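Choline binding protein PCPA (Streptococcus pneumoniae, PDB 4CP6) is a pneumococcal surface antigen with a leucine-rich repeat region, probably displayed on the cell wall through choline binding and probably involved in adhesion. Local coordinates at residues Leu309-Asn314 with His332-Leu337; Leu340-Ile345 with Leu364-Ile369; Phe355-Val360 with Phe383-Thr388. All coordinates share one frame; numbering follows the deposited sequence.

In the fold
The three contacts join successive turns of the leucine-rich repeat solenoid near its C-terminal end. Contact 1 closes before the other two open, while the segments of contacts 2 and 3 alternate along the chain. Contact 1 pairs two strands of the parallel sheet 311-312, 334-335 and 357-358; contact 3 reaches it through 357-358 alone, with a loop as partner. Their centres lie about 11 Å apart. Contact 2 lies in the separate parallel sheet from strand 319-322 to 412-414. Its centre is about 14 Å from that of contact 1 and 11 Å from that of contact 3. Apolar side chains from both sheets meet between them, holding each turn to the next around a common core.

Contact 1. Residues Leu309-Asn314 with His332-Leu337; sequences LAFYGN and HVMNGL
Leu309 reaches over to His332 where the two segments begin to run side by side. Its CB lies near His332 O, and CG follows at 3.5 Å from the same oxygen. CG stands anti to the carbonyl carbon (chi1 -68°), beside the backbone N, which itself bonds that oxygen. At the tip, CD2 comes to 3.3 Å from His332 O and 3.8 Å from His332 CB, and it also meets Asn335 CB. The same methyl lies over one face of the Tyr312 ring, offset toward the rim. Leu309 N donates to His332 O from above the carbonyl plane, and the leucine's CG and CD2 pack against the same oxygen.

Beyond this point the backbones pair in parallel. Phe311 N donates to Val333 O, and Asn335 N donates to Phe311 O at 2.9 Å. Gly313 N then bonds Asn335 O at 3.2 Å and makes a weak bond to Gly336 O. Tyr312 and Asn335 share one face of this pairing, their side chains side by side and pointing the same way. Asn335 OD1 lies 3.5 Å from Tyr312 CE1, with the amide and ring planes 67° apart. Asn335 ND2 bonds Ser358 OG in the following turn. On the face of Phe311 and Met334, Phe311 CB meets Met334 CG at 4.1 Å. Past the strands, Leu337 CD2 lies beside Asn314 CB at 3.7 Å.

These are equivalent positions in successive turns of a leucine-rich repeat. Strand 334-335 is the middle of three, between strands 311-312 and 357-358. The Phe311 and Met334 side chains run inward to Leu320 of strand 319-322, and the Phe311 ring also meets that of Phe288 in the preceding turn.

Contact 2. Residues Leu340-Ile345 with Leu364-Ile369; sequences LKSLTI and LKEIHI
The edge of the His368 ring faces Ser342 OG of the neighbouring strand, near the ring plane and 3.8 Å from His368 CD2. Glu366 CD also lies in plane at the edge. His368 NE2 makes a weak bond to Glu366 OE1, and the Tyr392 ring stacks on the imidazole. The Glu366 side chain starts with CG between the backbone N and carbonyl carbon (chi1 54°), which puts CG 3.4 Å from Ser342 OG. One water donates to Glu366 OE2 at 2.7 Å and also bonds Ser342 OG, bridging the strands.

The sheet face that carries Leu343, Ile345, Ile367 and Ile369 is apolar. Ile345 CD1 lies 4.0 Å from Ile367 CG2 and touches Ile369 CG1, while Leu343 CD2 meets Ile367 CG2. Between the faces, Leu343 N donates to Glu366 O, His368 N to Leu343 O at 2.8 Å, and Ile345 N to His368 O. Before the strands, Lys365 N donates to Lys341 O.

The two strands run 10° apart, as expected for adjacent turns of a leucine-rich repeat. Strand 319-322 pairs with 342-345, and strand 390-393 continues the sheet beyond 366-369. Leu343, Leu364 and Ile367 all reach Leu357 of strand 357-358 across the core.

Contact 3. Residues Phe355-Val360 with Phe383-Thr388; sequences FFLSGV and FAIPET
Phe356 and Phe383 lie side by side, pointing the same way, and touch through their rings. Phe383 CE1 comes in at the edge of the Phe356 ring, near its plane, 4.0 Å from Phe356 CD2.

Leu357 crosses Phe383 obliquely. Its CB lies 4.0 Å from Phe383 CD1, and its CD2 is also near that ring atom. Against Ile385 the same leucine is turned through about a right angle. Ile385 CG2 sits 3.9 Å from Leu357 CD2. Leu357 CG, anti to the backbone N (chi1 179°), is thereby put equally close to it. Leu357 CD2 thus meets both the Phe383 ring and the CG2 methyl of Ile385, which lie to the same side of it. Further along, Ser358 CB meets Ala384 CB at 4.1 Å.

The backbones meet at a single bridge. Ala384 N donates to Leu357 O at 3.0 Å. Ser358 CA then makes a C-H contact with Ala384 O. Beyond it the chains part, and two waters join them. One donates to both Gly359 O and Ala384 O. The other accepts from Gly359 N and donates to Ala384 O.

This contact joins strand 357-358, an edge strand of the three-stranded parallel sheet, to the loop between strands 377-378 and 390-393. The turn-to-turn stacking of the leucine-rich repeat is here reduced to that one bridge. Leu357, Phe383 and Ile385 all pack on Ile367 of strand 366-369. Phe356 reaches Ile345 of strand 342-345 and meets Phe329 edge-to-face, and Phe383 meets Phe391 of strand 390-393 in the same manner.

Contact 1. Residues Leu309-Asn314 with His332-Leu337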
loop_
_atom_site.group_PDB
_atom_site.type_symbol
_atom_site.label_atom_id
_atom_site.label_comp_id
_atom_site.label_asym_id
_atom_site.label_seq_id
_atom_site.Cartn_x
_atom_site.Cartn_y
_atom_site.Cartn_z
ATOM N N LEU A 309 11.204 3.153 -9.650
ATOM C CA LEU A 309 11.419 1.861 -9.013
ATOM C C LEU A 309 10.393 0.830 -9.439
ATOM O O LEU A 309 10.078 -0.080 -8.674
ATOM C CB LEU A 309 11.553 1.986 -7.478
ATOM C CG LEU A 309 12.840 2.726 -7.041
ATOM C CD1 LEU A 309 12.710 3.267 -5.612
ATOM C CD2 LEU A 309 14.041 1.806 -7.168
ATOM N N ALA A 310 9.970 0.882 -10.705
ATOM C CA ALA A 310 9.039 -0.147 -11.189
ATOM C C ALA A 310 9.742 -1.525 -11.220
ATOM O O ALA A 310 9.115 -2.540 -10.931
ATOM C CB ALA A 310 8.550 0.209 -12.595
ATOM N N PHE A 311 11.029 -1.548 -11.597
ATOM C CA PHE A 311 11.858 -2.748 -11.641
ATOM C C PHE A 311 12.874 -2.596 -10.529
ATOM O O PHE A 311 13.869 -1.884 -10.685
ATOM C CB PHE A 311 12.534 -2.893 -13.013
ATOM C CG PHE A 311 11.525 -3.105 -14.115
ATOM C CD1 PHE A 311 10.929 -4.346 -14.300
ATOM C CD2 PHE A 311 11.189 -2.076 -14.971
ATOM C CE1 PHE A 311 10.012 -4.552 -15.335
ATOM C CE2 PHE A 311 10.251 -2.281 -15.998
ATOM C CZ PHE A 311 9.692 -3.521 -16.176
ATOM N N TYR A 312 12.607 -3.223 -9.393
ATOM C CA TYR A 312 13.419 -3.036 -8.192
ATOM C C TYR A 312 13.434 -4.316 -7.413
ATOM O O TYR A 312 12.395 -4.781 -6.969
ATOM C CB TYR A 312 12.745 -1.938 -7.358
ATOM C CG TYR A 312 13.378 -1.570 -6.038
ATOM C CD1 TYR A 312 14.762 -1.544 -5.885
ATOM C CD2 TYR A 312 12.596 -1.135 -4.969
ATOM C CE1 TYR A 312 15.352 -1.082 -4.710
ATOM C CE2 TYR A 312 13.173 -0.694 -3.779
ATOM C CZ TYR A 312 14.553 -0.677 -3.653
ATOM O OH TYR A 312 15.142 -0.223 -2.481
ATOM N N GLY A 313 14.604 -4.904 -7.251
ATOM C CA GLY A 313 14.704 -6.138 -6.474
ATOM C C GLY A 313 14.104 -7.351 -7.157
ATOM O O GLY A 313 13.694 -8.313 -6.483
ATOM N N ASN A 314 14.037 -7.342 -8.498
ATOM C CA ASN A 314 13.542 -8.497 -9.247
ATOM C C ASN A 314 14.687 -9.514 -9.354
ATOM O O ASN A 314 15.447 -9.530 -10.332
ATOM C CB ASN A 314 13.042 -8.089 -10.602
ATOM C CG ASN A 314 11.884 -7.141 -10.466
ATOM O OD1 ASN A 314 10.778 -7.533 -10.017
ATOM N ND2 ASN A 314 12.106 -5.911 -10.806
ATOM N N HIS A 332 15.282 6.262 -10.843
ATOM C CA HIS A 332 15.583 4.893 -10.393
ATOM C C HIS A 332 14.602 3.885 -10.968
ATOM O O HIS A 332 14.087 3.031 -10.253
ATOM C CB HIS A 332 15.664 4.788 -8.859
ATOM C CG HIS A 332 16.837 5.526 -8.300
ATOM N ND1 HIS A 332 18.134 5.061 -8.442
ATOM C CD2 HIS A 332 16.864 6.704 -7.649
ATOM C CE1 HIS A 332 18.891 5.941 -7.789
ATOM N NE2 HIS A 332 18.181 6.962 -7.351
ATOM N N VAL A 333 14.362 3.954 -12.283
ATOM C CA VAL A 333 13.382 3.070 -12.878
ATOM C C VAL A 333 13.819 1.603 -12.804
ATOM O O VAL A 333 12.955 0.725 -12.682
ATOM C CB VAL A 333 13.011 3.526 -14.297
ATOM C CG1 VAL A 333 14.224 3.491 -15.230
ATOM C CG2 VAL A 333 11.877 2.673 -14.849
ATOM N N MET A 334 15.151 1.330 -12.906
ATOM C CA MET A 334 15.678 -0.043 -12.830
ATOM C C MET A 334 16.778 -0.075 -11.789
ATOM O O MET A 334 17.834 0.566 -11.960
ATOM C CB MET A 334 16.235 -0.505 -14.181
ATOM C CG MET A 334 15.160 -0.655 -15.264
ATOM S SD MET A 334 15.888 -0.896 -16.915
ATOM C CE MET A 334 16.472 0.788 -17.268
ATOM N N ASN A 335 16.573 -0.835 -10.730
ATOM C CA ASN A 335 17.601 -0.900 -9.694
ATOM C C ASN A 335 17.561 -2.285 -9.042
ATOM O O ASN A 335 16.486 -2.758 -8.646
ATOM C CB ASN A 335 17.407 0.206 -8.626
ATOM C CG ASN A 335 18.385 0.111 -7.463
ATOM O OD1 ASN A 335 18.253 -0.758 -6.594
ATOM N ND2 ASN A 335 19.411 0.962 -7.434
ATOM N N GLY A 336 18.722 -2.893 -8.847
ATOM C CA GLY A 336 18.810 -4.145 -8.090
ATOM C C GLY A 336 18.189 -5.318 -8.815
ATOM O O GLY A 336 17.130 -5.842 -8.410
ATOM N N LEU A 337 18.831 -5.699 -9.917
ATOM C CA LEU A 337 18.378 -6.759 -10.842
ATOM C C LEU A 337 19.547 -7.729 -11.030
ATOM O O LEU A 337 20.259 -7.671 -12.027
ATOM C CB LEU A 337 17.937 -6.126 -12.169
ATOM C CG LEU A 337 16.880 -4.979 -12.017
ATOM C CD1 LEU A 337 16.678 -4.216 -13.270
ATOM C CD2 LEU A 337 15.556 -5.496 -11.446
#

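Contact 2. Residues Leu340-Ile345 with Leu364-Ile369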
loop_
_atom_site.group_PDB
_atom_site.type_symbol
_atom_site.label_atom_id
_atom_site.label_comp_id
_atom_site.label_asym_id
_atom_site.label_seq_id
_atom_site.Cartn_x
_atom_site.Cartn_y
_atom_site.Cartn_z
ATOM N N LEU A 340 19.785 -9.974 -14.173
ATOM C CA LEU A 340 19.559 -9.339 -15.461
ATOM C C LEU A 340 20.805 -9.515 -16.322
ATOM O O LEU A 340 21.869 -9.009 -15.942
ATOM C CB LEU A 340 19.257 -7.837 -15.269
ATOM C CG LEU A 340 18.793 -7.094 -16.513
ATOM C CD1 LEU A 340 17.349 -7.427 -16.840
ATOM C CD2 LEU A 340 18.903 -5.576 -16.342
ATOM N N LYS A 341 20.702 -10.226 -17.446
ATOM C CA LYS A 341 21.835 -10.463 -18.332
ATOM C C LYS A 341 21.923 -9.447 -19.452
ATOM O O LYS A 341 23.015 -9.118 -19.934
ATOM C CB LYS A 341 21.693 -11.883 -18.934
ATOM C CG LYS A 341 21.817 -13.003 -17.916
ATOM C CD LYS A 341 21.709 -14.396 -18.570
ATOM C CE LYS A 341 20.274 -14.835 -18.780
ATOM N NZ LYS A 341 20.158 -16.310 -18.938
ATOM N N SER A 342 20.768 -8.920 -19.877
ATOM C CA SER A 342 20.741 -8.035 -21.008
ATOM C C SER A 342 19.650 -6.999 -20.868
ATOM O O SER A 342 18.560 -7.325 -20.379
ATOM C CB SER A 342 20.467 -8.863 -22.267
ATOM O OG SER A 342 20.508 -8.084 -23.449
ATOM N N LEU A 343 19.918 -5.793 -21.373
ATOM C CA LEU A 343 18.940 -4.712 -21.451
ATOM C C LEU A 343 18.940 -4.179 -22.879
ATOM O O LEU A 343 20.025 -3.911 -23.431
ATOM C CB LEU A 343 19.284 -3.587 -20.441
ATOM C CG LEU A 343 18.488 -2.303 -20.636
ATOM C CD1 LEU A 343 17.035 -2.512 -20.178
ATOM C CD2 LEU A 343 19.111 -1.144 -19.847
ATOM N N THR A 344 17.755 -4.010 -23.489
ATOM C CA THR A 344 17.643 -3.382 -24.795
ATOM C C THR A 344 16.825 -2.115 -24.652
ATOM O O THR A 344 15.793 -2.133 -23.971
ATOM C CB THR A 344 17.028 -4.325 -25.844
ATOM O OG1 THR A 344 17.925 -5.430 -26.009
ATOM C CG2 THR A 344 16.789 -3.628 -27.186
ATOM N N ILE A 345 17.297 -1.028 -25.254
ATOM C CA ILE A 345 16.630 0.260 -25.192
ATOM C C ILE A 345 16.103 0.516 -26.600
ATOM O O ILE A 345 16.886 0.662 -27.546
ATOM C CB ILE A 345 17.597 1.366 -24.707
ATOM C CG1 ILE A 345 18.335 0.931 -23.419
ATOM C CG2 ILE A 345 16.850 2.683 -24.505
ATOM C CD1 ILE A 345 19.333 1.957 -22.849
ATOM N N LEU A 364 24.808 -8.548 -15.429
ATOM C CA LEU A 364 24.600 -7.739 -16.605
ATOM C C LEU A 364 25.764 -7.821 -17.537
ATOM O O LEU A 364 26.854 -7.347 -17.201
ATOM C CB LEU A 364 24.223 -6.277 -16.246
ATOM C CG LEU A 364 23.787 -5.379 -17.401
ATOM C CD1 LEU A 364 22.619 -5.975 -18.205
ATOM C CD2 LEU A 364 23.433 -3.981 -16.888
ATOM N N LYS A 365 25.528 -8.384 -18.710
ATOM C CA LYS A 365 26.573 -8.560 -19.711
ATOM C C LYS A 365 26.525 -7.506 -20.782
ATOM O O LYS A 365 27.565 -7.081 -21.294
ATOM C CB LYS A 365 26.344 -9.962 -20.337
ATOM C CG LYS A 365 27.043 -10.293 -21.627
ATOM C CD LYS A 365 26.777 -11.765 -21.979
ATOM C CE LYS A 365 25.718 -11.939 -23.044
ATOM N NZ LYS A 365 25.849 -13.245 -23.747
ATOM N N GLU A 366 25.307 -7.070 -21.150
ATOM C CA GLU A 366 25.195 -6.216 -22.319
ATOM C C GLU A 366 24.006 -5.268 -22.286
ATOM O O GLU A 366 22.962 -5.627 -21.740
ATOM C CB GLU A 366 25.078 -7.100 -23.593
ATOM C CG GLU A 366 23.955 -8.119 -23.537
ATOM C CD GLU A 366 23.852 -9.119 -24.677
ATOM O OE1 GLU A 366 24.624 -9.002 -25.656
ATOM O OE2 GLU A 366 22.956 -9.990 -24.611
ATOM N N ILE A 367 24.187 -4.084 -22.873
ATOM C CA ILE A 367 23.149 -3.070 -23.070
ATOM C C ILE A 367 23.150 -2.734 -24.552
ATOM O O ILE A 367 24.183 -2.312 -25.099
ATOM C CB ILE A 367 23.371 -1.812 -22.194
ATOM C CG1 ILE A 367 23.337 -2.141 -20.691
ATOM C CG2 ILE A 367 22.335 -0.736 -22.533
ATOM C CD1 ILE A 367 23.809 -0.986 -19.789
ATOM N N HIS A 368 21.992 -2.905 -25.203
ATOM C CA HIS A 368 21.832 -2.597 -26.620
ATOM C C HIS A 368 21.019 -1.324 -26.755
ATOM O O HIS A 368 19.844 -1.305 -26.334
ATOM C CB HIS A 368 21.149 -3.757 -27.357
ATOM C CG HIS A 368 21.907 -5.043 -27.293
ATOM N ND1 HIS A 368 22.667 -5.473 -28.369
ATOM C CD2 HIS A 368 21.964 -5.973 -26.314
ATOM C CE1 HIS A 368 23.207 -6.619 -27.993
ATOM N NE2 HIS A 368 22.815 -6.969 -26.764
ATOM N N ILE A 369 21.600 -0.267 -27.320
ATOM C CA ILE A 369 20.940 1.017 -27.525
ATOM C C ILE A 369 20.548 1.064 -28.985
ATOM O O ILE A 369 21.428 1.124 -29.849
ATOM C CB ILE A 369 21.839 2.189 -27.121
ATOM C CG1 ILE A 369 22.321 2.000 -25.643
ATOM C CG2 ILE A 369 21.124 3.530 -27.364
ATOM C CD1 ILE A 369 23.057 3.197 -25.019
HETATM O O HOH W 1 20.516 -9.658 -25.802
#

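Contact 3. Residues Phe355-Val360 with Phe383-Thr388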
loop_
_atom_site.group_PDB
_atom_site.type_symbol
_atom_site.label_atom_id
_atom_site.label_comp_id
_atom_site.label_asym_id
_atom_site.label_seq_id
_atom_site.Cartn_x
_atom_site.Cartn_y
_atom_site.Cartn_z
ATOM N N PHE A 355 19.803 8.506 -13.077
ATOM C CA PHE A 355 19.379 7.391 -12.211
ATOM C C PHE A 355 18.591 6.308 -12.950
ATOM O O PHE A 355 17.763 5.606 -12.354
ATOM C CB PHE A 355 18.571 7.921 -11.003
ATOM C CG PHE A 355 19.298 9.002 -10.229
ATOM C CD1 PHE A 355 20.535 8.754 -9.656
ATOM C CD2 PHE A 355 18.761 10.275 -10.120
ATOM C CE1 PHE A 355 21.205 9.749 -8.940
ATOM C CE2 PHE A 355 19.440 11.280 -9.415
ATOM C CZ PHE A 355 20.649 11.002 -8.828
ATOM N N PHE A 356 18.876 6.127 -14.225
ATOM C CA PHE A 356 18.199 5.162 -15.080
ATOM C C PHE A 356 18.470 3.710 -14.700
ATOM O O PHE A 356 17.527 2.905 -14.570
ATOM C CB PHE A 356 18.637 5.448 -16.505
ATOM C CG PHE A 356 18.008 4.634 -17.600
ATOM C CD1 PHE A 356 16.666 4.802 -17.932
ATOM C CD2 PHE A 356 18.787 3.788 -18.390
ATOM C CE1 PHE A 356 16.099 4.101 -19.011
ATOM C CE2 PHE A 356 18.222 3.092 -19.464
ATOM C CZ PHE A 356 16.885 3.269 -19.766
ATOM N N LEU A 357 19.762 3.365 -14.475
ATOM C CA LEU A 357 20.131 1.981 -14.201
ATOM C C LEU A 357 21.222 1.968 -13.154
ATOM O O LEU A 357 22.233 2.672 -13.305
ATOM C CB LEU A 357 20.541 1.332 -15.512
ATOM C CG LEU A 357 20.985 -0.110 -15.424
ATOM C CD1 LEU A 357 19.840 -1.029 -14.914
ATOM C CD2 LEU A 357 21.493 -0.598 -16.749
ATOM N N SER A 358 20.999 1.238 -12.059
ATOM C CA SER A 358 21.917 1.269 -10.926
ATOM C C SER A 358 21.669 0.066 -10.031
ATOM O O SER A 358 20.785 -0.767 -10.285
ATOM C CB SER A 358 21.730 2.562 -10.111
ATOM O OG SER A 358 20.415 2.627 -9.572
ATOM N N GLY A 359 22.444 -0.009 -8.948
ATOM C CA GLY A 359 22.296 -1.063 -7.955
ATOM C C GLY A 359 22.961 -2.366 -8.330
ATOM O O GLY A 359 23.847 -2.404 -9.181
ATOM N N VAL A 360 22.552 -3.453 -7.672
ATOM C CA VAL A 360 23.179 -4.755 -7.918
ATOM C C VAL A 360 22.838 -5.229 -9.324
ATOM O O VAL A 360 21.661 -5.419 -9.652
ATOM C CB VAL A 360 22.817 -5.790 -6.815
ATOM C CG1 VAL A 360 23.349 -7.171 -7.175
ATOM C CG2 VAL A 360 23.377 -5.350 -5.460
ATOM N N PHE A 383 23.898 6.041 -15.722
ATOM C CA PHE A 383 24.350 4.691 -15.403
ATOM C C PHE A 383 25.269 4.671 -14.208
ATOM O O PHE A 383 26.184 5.507 -14.096
ATOM C CB PHE A 383 25.140 4.129 -16.610
ATOM C CG PHE A 383 24.291 3.927 -17.837
ATOM C CD1 PHE A 383 23.385 2.877 -17.913
ATOM C CD2 PHE A 383 24.421 4.768 -18.944
ATOM C CE1 PHE A 383 22.586 2.702 -19.046
ATOM C CE2 PHE A 383 23.661 4.554 -20.100
ATOM C CZ PHE A 383 22.751 3.523 -20.141
ATOM N N ALA A 384 25.079 3.692 -13.337
ATOM C CA ALA A 384 25.997 3.370 -12.261
ATOM C C ALA A 384 26.067 1.857 -12.325
ATOM O O ALA A 384 25.292 1.130 -11.672
ATOM C CB ALA A 384 25.486 3.853 -10.911
ATOM N N ILE A 385 26.921 1.376 -13.238
ATOM C CA ILE A 385 26.963 -0.036 -13.586
ATOM C C ILE A 385 28.381 -0.607 -13.557
ATOM O O ILE A 385 29.358 0.155 -13.619
ATOM C CB ILE A 385 26.352 -0.224 -15.008
ATOM C CG1 ILE A 385 27.178 0.494 -16.113
ATOM C CG2 ILE A 385 24.874 0.226 -15.043
ATOM C CD1 ILE A 385 26.733 0.155 -17.555
ATOM N N PRO A 386 28.527 -1.949 -13.540
ATOM C CA PRO A 386 29.878 -2.531 -13.587
ATOM C C PRO A 386 30.594 -2.164 -14.891
ATOM O O PRO A 386 29.978 -2.070 -15.976
ATOM C CB PRO A 386 29.608 -4.032 -13.490
ATOM C CG PRO A 386 28.265 -4.127 -12.770
ATOM C CD PRO A 386 27.494 -3.000 -13.403
ATOM N N GLU A 387 31.925 -1.965 -14.807
ATOM C CA GLU A 387 32.714 -1.635 -15.989
ATOM C C GLU A 387 32.725 -2.767 -17.019
ATOM O O GLU A 387 33.036 -2.536 -18.191
ATOM C CB GLU A 387 34.131 -1.234 -15.580
ATOM C CG GLU A 387 34.950 -0.678 -16.726
ATOM C CD GLU A 387 36.219 -0.028 -16.226
ATOM O OE1 GLU A 387 37.214 -0.764 -16.040
ATOM O OE2 GLU A 387 36.183 1.181 -15.908
ATOM N N THR A 388 32.387 -3.999 -16.576
ATOM C CA THR A 388 32.377 -5.159 -17.481
ATOM C C THR A 388 31.177 -5.191 -18.430
ATOM O O THR A 388 31.167 -5.975 -19.381
ATOM C CB THR A 388 32.413 -6.429 -16.668
ATOM O OG1 THR A 388 31.394 -6.352 -15.674
ATOM C CG2 THR A 388 33.773 -6.654 -16.030
HETATM O O HOH W 2 25.941 -1.395 -10.563
HETATM O O HOH W 3 25.011 1.414 -8.500
#